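Local coordinates for putative GAF sensor protein (Burkholderia vietnamiensis, PDB 5HL6) that probably reduces the R-sulfoxide of free methionine, as a GAF-domain protein of the free methionine sulfoxide reductase family, at residues R149-D152 / E153-S156. Residues are numbered along the deposited sequence; the frame is centred on the assembly and turned at random.
Sequences RFDD and EDRS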
ATOM      1  N   ARG B 149      19.109 -12.508  -3.565  1.00 40.67           N
ATOM      2  CA  ARG B 149      19.215 -11.074  -3.316  1.00 43.38           C
ATOM      3  C   ARG B 149      19.444 -10.766  -1.838  1.00 42.59           C
ATOM      4  O   ARG B 149      20.065  -9.746  -1.511  1.00 45.61           O
ATOM      5  CB  ARG B 149      17.956 -10.372  -3.830  1.00 42.52           C
ATOM      6  CG  ARG B 149      17.657  -8.990  -3.236  1.00 47.49           C
ATOM      7  CD  ARG B 149      18.529  -7.907  -3.840  1.00 46.63           C
ATOM      8  NE  ARG B 149      18.150  -6.568  -3.383  1.00 40.54           N
ATOM      9  CZ  ARG B 149      18.570  -6.017  -2.249  1.00 42.87           C
ATOM     10  NH1 ARG B 149      19.374  -6.695  -1.438  1.00 43.48           N
ATOM     11  NH2 ARG B 149      18.187  -4.787  -1.922  1.00 40.18           N
ATOM     12  N   PHE B 150      18.980 -11.631  -0.936  1.00 39.79           N
ATOM     13  CA  PHE B 150      19.028 -11.379   0.500  1.00 36.57           C
ATOM     14  C   PHE B 150      20.019 -12.320   1.176  1.00 41.24           C
ATOM     15  O   PHE B 150      19.920 -13.546   1.037  1.00 41.14           O
ATOM     16  CB  PHE B 150      17.639 -11.535   1.128  1.00 34.33           C
ATOM     17  CG  PHE B 150      16.568 -10.737   0.432  1.00 36.65           C
ATOM     18  CD1 PHE B 150      16.527  -9.358   0.556  1.00 33.59           C
ATOM     19  CD2 PHE B 150      15.606 -11.366  -0.347  1.00 30.07           C
ATOM     20  CE1 PHE B 150      15.546  -8.621  -0.088  1.00 36.55           C
ATOM     21  CE2 PHE B 150      14.627 -10.635  -0.998  1.00 30.56           C
ATOM     22  CZ  PHE B 150      14.596  -9.262  -0.866  1.00 35.50           C
ATOM     23  N   ASP B 151      20.967 -11.744   1.914  1.00 36.22           N
ATOM     24  CA  ASP B 151      21.922 -12.488   2.717  1.00 37.05           C
ATOM     25  C   ASP B 151      21.668 -12.200   4.194  1.00 43.25           C
ATOM     26  O   ASP B 151      20.680 -11.554   4.565  1.00 38.75           O
ATOM     27  CB  ASP B 151      23.358 -12.147   2.299  1.00 46.49           C
ATOM     28  CG  ASP B 151      23.672 -10.656   2.395  1.00 51.39           C
ATOM     29  OD1 ASP B 151      23.159  -9.974   3.310  1.00 48.46           O
ATOM     30  OD2 ASP B 151      24.453 -10.165   1.553  1.00 52.45           O
ATOM     31  N   ASP B 152      22.582 -12.665   5.048  1.00 45.87           N
ATOM     32  CA  ASP B 152      22.367 -12.501   6.480  1.00 45.46           C
ATOM     33  C   ASP B 152      22.402 -11.040   6.913  1.00 41.99           C
ATOM     34  O   ASP B 152      21.818 -10.702   7.951  1.00 39.61           O
ATOM     35  CB  ASP B 152      23.398 -13.302   7.271  1.00 50.78           C
ATOM     36  CG  ASP B 152      22.950 -13.551   8.692  1.00 58.34           C
ATOM     37  OD1 ASP B 152      21.815 -14.047   8.871  1.00 55.59           O
ATOM     38  OD2 ASP B 152      23.713 -13.220   9.627  1.00 64.32           O
ATOM     39  N   GLU B 153      23.072 -10.170   6.150  1.00 43.80           N
ATOM     40  CA  GLU B 153      23.019  -8.741   6.444  1.00 42.52           C
ATOM     41  C   GLU B 153      21.638  -8.177   6.151  1.00 40.00           C
ATOM     42  O   GLU B 153      21.137  -7.331   6.900  1.00 36.69           O
ATOM     43  CB  GLU B 153      24.079  -7.992   5.637  1.00 47.02           C
ATOM     44  CG  GLU B 153      25.494  -8.128   6.161  1.00 55.30           C
ATOM     45  CD  GLU B 153      26.472  -7.272   5.382  1.00 68.51           C
ATOM     46  OE1 GLU B 153      26.694  -7.560   4.185  1.00 73.09           O
ATOM     47  OE2 GLU B 153      27.003  -6.298   5.960  1.00 73.92           O
ATOM     48  N   ASP B 154      21.008  -8.630   5.064  1.00 32.18           N
ATOM     49  CA  ASP B 154      19.622  -8.250   4.814  1.00 28.60           C
ATOM     50  C   ASP B 154      18.705  -8.829   5.881  1.00 35.27           C
ATOM     51  O   ASP B 154      17.726  -8.189   6.284  1.00 34.31           O
ATOM     52  CB  ASP B 154      19.176  -8.717   3.428  1.00 29.08           C
ATOM     53  CG  ASP B 154      19.900  -8.003   2.315  1.00 35.75           C
ATOM     54  OD1 ASP B 154      19.726  -6.771   2.202  1.00 35.17           O
ATOM     55  OD2 ASP B 154      20.635  -8.675   1.550  1.00 38.47           O
ATOM     56  N   ARG B 155      19.000 -10.048   6.338  1.00 34.42           N
ATOM     57  CA  ARG B 155      18.223 -10.644   7.419  1.00 30.05           C
ATOM     58  C   ARG B 155      18.260  -9.762   8.662  1.00 28.42           C
ATOM     59  O   ARG B 155      17.213  -9.424   9.228  1.00 30.96           O
ATOM     60  CB  ARG B 155      18.752 -12.047   7.724  1.00 32.66           C
ATOM     61  CG  ARG B 155      17.877 -12.869   8.661  1.00 43.42           C
ATOM     62  CD  ARG B 155      18.230 -12.644  10.124  1.00 45.71           C
ATOM     63  NE  ARG B 155      19.658 -12.827  10.380  1.00 55.39           N
ATOM     64  CZ  ARG B 155      20.274 -12.428  11.489  1.00 50.64           C
ATOM     65  NH1 ARG B 155      21.576 -12.635  11.635  1.00 55.94           N
ATOM     66  NH2 ARG B 155      19.590 -11.818  12.452  1.00 39.80           N
ATOM     67  N   SER B 156      19.461  -9.370   9.093  1.00 31.95           N
ATOM     68  CA  SER B 156      19.597  -8.492  10.252  1.00 30.49           C
ATOM     69  C   SER B 156      18.961  -7.135   9.995  1.00 35.92           C
ATOM     70  O   SER B 156      18.324  -6.559  10.887  1.00 30.71           O
ATOM     71  CB  SER B 156      21.070  -8.319  10.605  1.00 33.07           C
ATOM     72  OG  SER B 156      21.641  -9.552  10.995  1.00 55.48           O
TER
HETATM   73  O   HOH W   1      20.501  -4.932   0.334  1.00 44.21           O
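Asp-151 and Asp-154 exchange hydrogen bonds in a capping box that starts helix 152-176, each carboxylate accepting from the other's backbone N-H. Asp-154 is a worked example of how such a side chain is placed: its CB lies at the edge of the Phe-150 ring, 4.0 Å from CD1, with the carboxylate nearly perpendicular to that ring. CG stands anti to the carbonyl carbon (chi1 -67°), which turns the carboxylate back toward the incoming chain. There OD2 receives Asp-151 N through its anti lone pair, at 3.1 Å and an almost straight 163°. OD1 reaches Arg-149 by a long salt bridge, 3.7 Å from NH1, and a water joins the same two atoms; the hydroxyl of Tyr-24 hydrogen-bonds OD1, while Arg-149 NE is held by Asp-57 O. In return, OD1 of Asp-151 takes Asp-154 N at 3.1 Å, and more weakly Glu-153 N. This brings Asp-151 OD1 and Asp-154 OD2 within 3.3 Å, a repulsion probably eased by Lys-20, which forms salt bridges with both residues. One step on, Arg-155 pairs with Asp-152 on tilted planes (44° apart), NE meeting OD1 from above the carboxylate plane at 2.9 Å and NH1 meeting OD2 at 3.0 Å. Lys-20 and Tyr-24 belong to helix 20-35, so the cap ties helix 152-176 to it, while Phe-150 packs on strands 136-144 and 123-130 of the GAF-domain sheet.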